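Local coordinates for oxalate-binding protein (Thermotoga maritima, PDB 1O4T) that binds oxalate and manganese, probably decarboxylates oxalate, and forms a homodimer of cupin fold, at the interface of chains A and B. Sequence-based numbering; all coordinates share one arbitrary frame. Chains: chain A/B, putative oxalate decarboxylase.

The interface of chains A and B. Residues chain A 21, 23, 46-47, 59, 127; chain B 81, 83, 103-105.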
loop_
_atom_site.group_PDB
_atom_site.type_symbol
_atom_site.label_atom_id
_atom_site.label_comp_id
_atom_site.label_asym_id
_atom_site.label_seq_id
_atom_site.Cartn_x
_atom_site.Cartn_y
_atom_site.Cartn_z
ATOM N N VAL A 21 3.202 -11.423 -5.974
ATOM C CA VAL A 21 4.570 -11.363 -5.457
ATOM C C VAL A 21 4.485 -11.526 -3.941
ATOM O O VAL A 21 3.851 -10.712 -3.268
ATOM C CB VAL A 21 5.210 -9.993 -5.770
ATOM C CG1 VAL A 21 6.610 -9.854 -5.118
ATOM C CG2 VAL A 21 5.238 -9.744 -7.281
ATOM N N SER A 23 5.915 -10.872 -0.657
ATOM C CA SER A 23 6.887 -9.962 0.010
ATOM C C SER A 23 7.885 -10.818 0.768
ATOM O O SER A 23 9.106 -10.675 0.654
ATOM C CB SER A 23 6.215 -9.014 1.066
ATOM O OG SER A 23 6.091 -7.649 0.639
ATOM N N LEU A 46 8.860 -4.302 -4.697
ATOM C CA LEU A 46 7.786 -5.275 -4.891
ATOM C C LEU A 46 7.292 -5.320 -6.343
ATOM O O LEU A 46 6.993 -6.401 -6.861
ATOM C CB LEU A 46 6.651 -4.973 -3.922
ATOM C CG LEU A 46 7.122 -4.940 -2.491
ATOM C CD1 LEU A 46 5.916 -4.691 -1.616
ATOM C CD2 LEU A 46 7.854 -6.191 -2.080
ATOM N N LEU A 47 7.246 -4.157 -6.990
ATOM C CA LEU A 47 6.937 -4.046 -8.415
ATOM C C LEU A 47 7.828 -3.041 -9.075
ATOM O O LEU A 47 8.103 -1.988 -8.512
ATOM C CB LEU A 47 5.520 -3.567 -8.606
ATOM C CG LEU A 47 4.420 -4.476 -8.098
ATOM C CD1 LEU A 47 3.094 -3.673 -8.017
ATOM C CD2 LEU A 47 4.253 -5.750 -8.900
ATOM N N PHE A 59 7.441 1.014 -5.622
ATOM C CA PHE A 59 6.430 0.325 -4.839
ATOM C C PHE A 59 7.208 -0.662 -3.963
ATOM O O PHE A 59 7.577 -1.737 -4.417
ATOM C CB PHE A 59 5.377 -0.357 -5.724
ATOM C CG PHE A 59 4.180 -0.849 -4.966
ATOM C CD1 PHE A 59 4.245 -2.025 -4.238
ATOM C CD2 PHE A 59 3.020 -0.105 -4.901
ATOM C CE1 PHE A 59 3.165 -2.494 -3.488
ATOM C CE2 PHE A 59 1.933 -0.544 -4.127
ATOM C CZ PHE A 59 2.018 -1.753 -3.402
ATOM N N LEU A 127 4.860 0.586 3.646
ATOM C CA LEU A 127 4.835 0.605 2.206
ATOM C C LEU A 127 5.105 1.985 1.669
ATOM O O LEU A 127 4.560 2.942 2.174
ATOM C CB LEU A 127 3.435 0.178 1.786
ATOM C CG LEU A 127 3.314 -0.919 0.786
ATOM C CD1 LEU A 127 4.019 -2.186 1.269
ATOM C CD2 LEU A 127 1.780 -1.106 0.540
ATOM N N ILE B 81 -3.489 -2.801 -7.837
ATOM C CA ILE B 81 -2.606 -3.516 -6.939
ATOM C C ILE B 81 -3.334 -3.709 -5.655
ATOM O O ILE B 81 -3.944 -2.780 -5.158
ATOM C CB ILE B 81 -1.378 -2.619 -6.649
ATOM C CG1 ILE B 81 -0.636 -2.323 -7.957
ATOM C CG2 ILE B 81 -0.449 -3.254 -5.631
ATOM C CD1 ILE B 81 0.289 -1.161 -7.868
ATOM N N TYR B 83 -2.257 -4.941 -1.848
ATOM C CA TYR B 83 -1.247 -5.370 -0.911
ATOM C C TYR B 83 -2.009 -5.971 0.275
ATOM O O TYR B 83 -2.778 -5.261 0.982
ATOM C CB TYR B 83 -0.400 -4.177 -0.495
ATOM C CG TYR B 83 0.659 -4.625 0.413
ATOM C CD1 TYR B 83 1.822 -5.150 -0.090
ATOM C CD2 TYR B 83 0.419 -4.729 1.786
ATOM C CE1 TYR B 83 2.801 -5.608 0.747
ATOM C CE2 TYR B 83 1.392 -5.237 2.641
ATOM C CZ TYR B 83 2.577 -5.657 2.125
ATOM O OH TYR B 83 3.549 -6.175 2.941
ATOM N N GLY B 103 1.149 -9.822 3.348
ATOM C CA GLY B 103 2.463 -9.584 2.765
ATOM C C GLY B 103 2.514 -9.733 1.277
ATOM O O GLY B 103 3.476 -9.276 0.651
ATOM N N ASP B 104 1.503 -10.406 0.700
ATOM C CA ASP B 104 1.433 -10.565 -0.749
ATOM C C ASP B 104 0.939 -9.317 -1.470
ATOM O O ASP B 104 0.044 -8.617 -0.993
ATOM C CB ASP B 104 0.536 -11.771 -1.108
ATOM C CG ASP B 104 1.128 -13.088 -0.672
ATOM O OD1 ASP B 104 2.332 -13.116 -0.274
ATOM O OD2 ASP B 104 0.468 -14.169 -0.681
ATOM N N VAL B 105 1.510 -9.109 -2.649
ATOM C CA VAL B 105 1.114 -8.120 -3.634
ATOM C C VAL B 105 0.383 -8.832 -4.787
ATOM O O VAL B 105 0.905 -9.773 -5.359
ATOM C CB VAL B 105 2.382 -7.362 -4.209
ATOM C CG1 VAL B 105 1.997 -6.451 -5.355
ATOM C CG2 VAL B 105 3.096 -6.574 -3.116
#
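An antiparallel beta bridge between A:Val21, in the N-terminal strand 20-22, and B:Val105, in strand 104-108, joins the two subunits of the cupin homodimer in this part of their interface, beside an apolar core. Two backbone bonds define it: A:Val21 N to B:Val105 O at 2.9 Å, and B:Val105 N to A:Val21 O, also 2.9 Å and nearly straight (176° at the hydrogen). One residue past the strand, A:Ser23 N reaches B:Gly103 O at 3.2 Å, a more bent bond whose donor stands above the carbonyl plane; the hydroxyl OG of A:Ser23 lies 3.1 Å from the same B:Gly103 O, a distance fit for a second, side-chain hydrogen bond.

Next to the bridge, B:Val105 has the largest buried surface of the patch, 67 Å². Its two methyls divide the work: CG2 meets A:Leu46 CD1 at 3.7 Å, while CG1 faces the branch of A:Leu47. The latter leucine also meets B:Ile81 tip to tip through the two CD1 methyls. B:Ile81 and A:Phe59 run antiparallel alongside each other; the isoleucine CG2, anti to the backbone N, touches the ring tip CZ at 3.6 Å, and its CD1 reaches CE2. A:Leu47 CD1 lies over one face of that phenylalanine and A:Leu46 CB sits at its edge, which probably limits the ring's tilt.

B:Tyr83 extends with CG anti to its backbone N (chi1 -178°), presenting a ring face to A:Leu127, whose CD1 lies 3.8 Å from the ring centroid in a CH-pi contact; CD2 covers the ring root at CG. A:Ser23 OG lies in plane at the ring's edge, near CE1, which A:Leu46 CD1 also approaches (4.0 Å). An alanine in place of B:Tyr83 would probably leave both A:Leu127 methyls without their aromatic partner and open a gap beside A:Leu46.

Within the double-stranded beta-helix, strand 20-22 of chain A pairs with strand 104-108 of chain B, while A:Leu46, A:Leu47 and strands 58-64 and 124-132 pack on strands 78-86 and 104-108; two-fold symmetry repeats the patch.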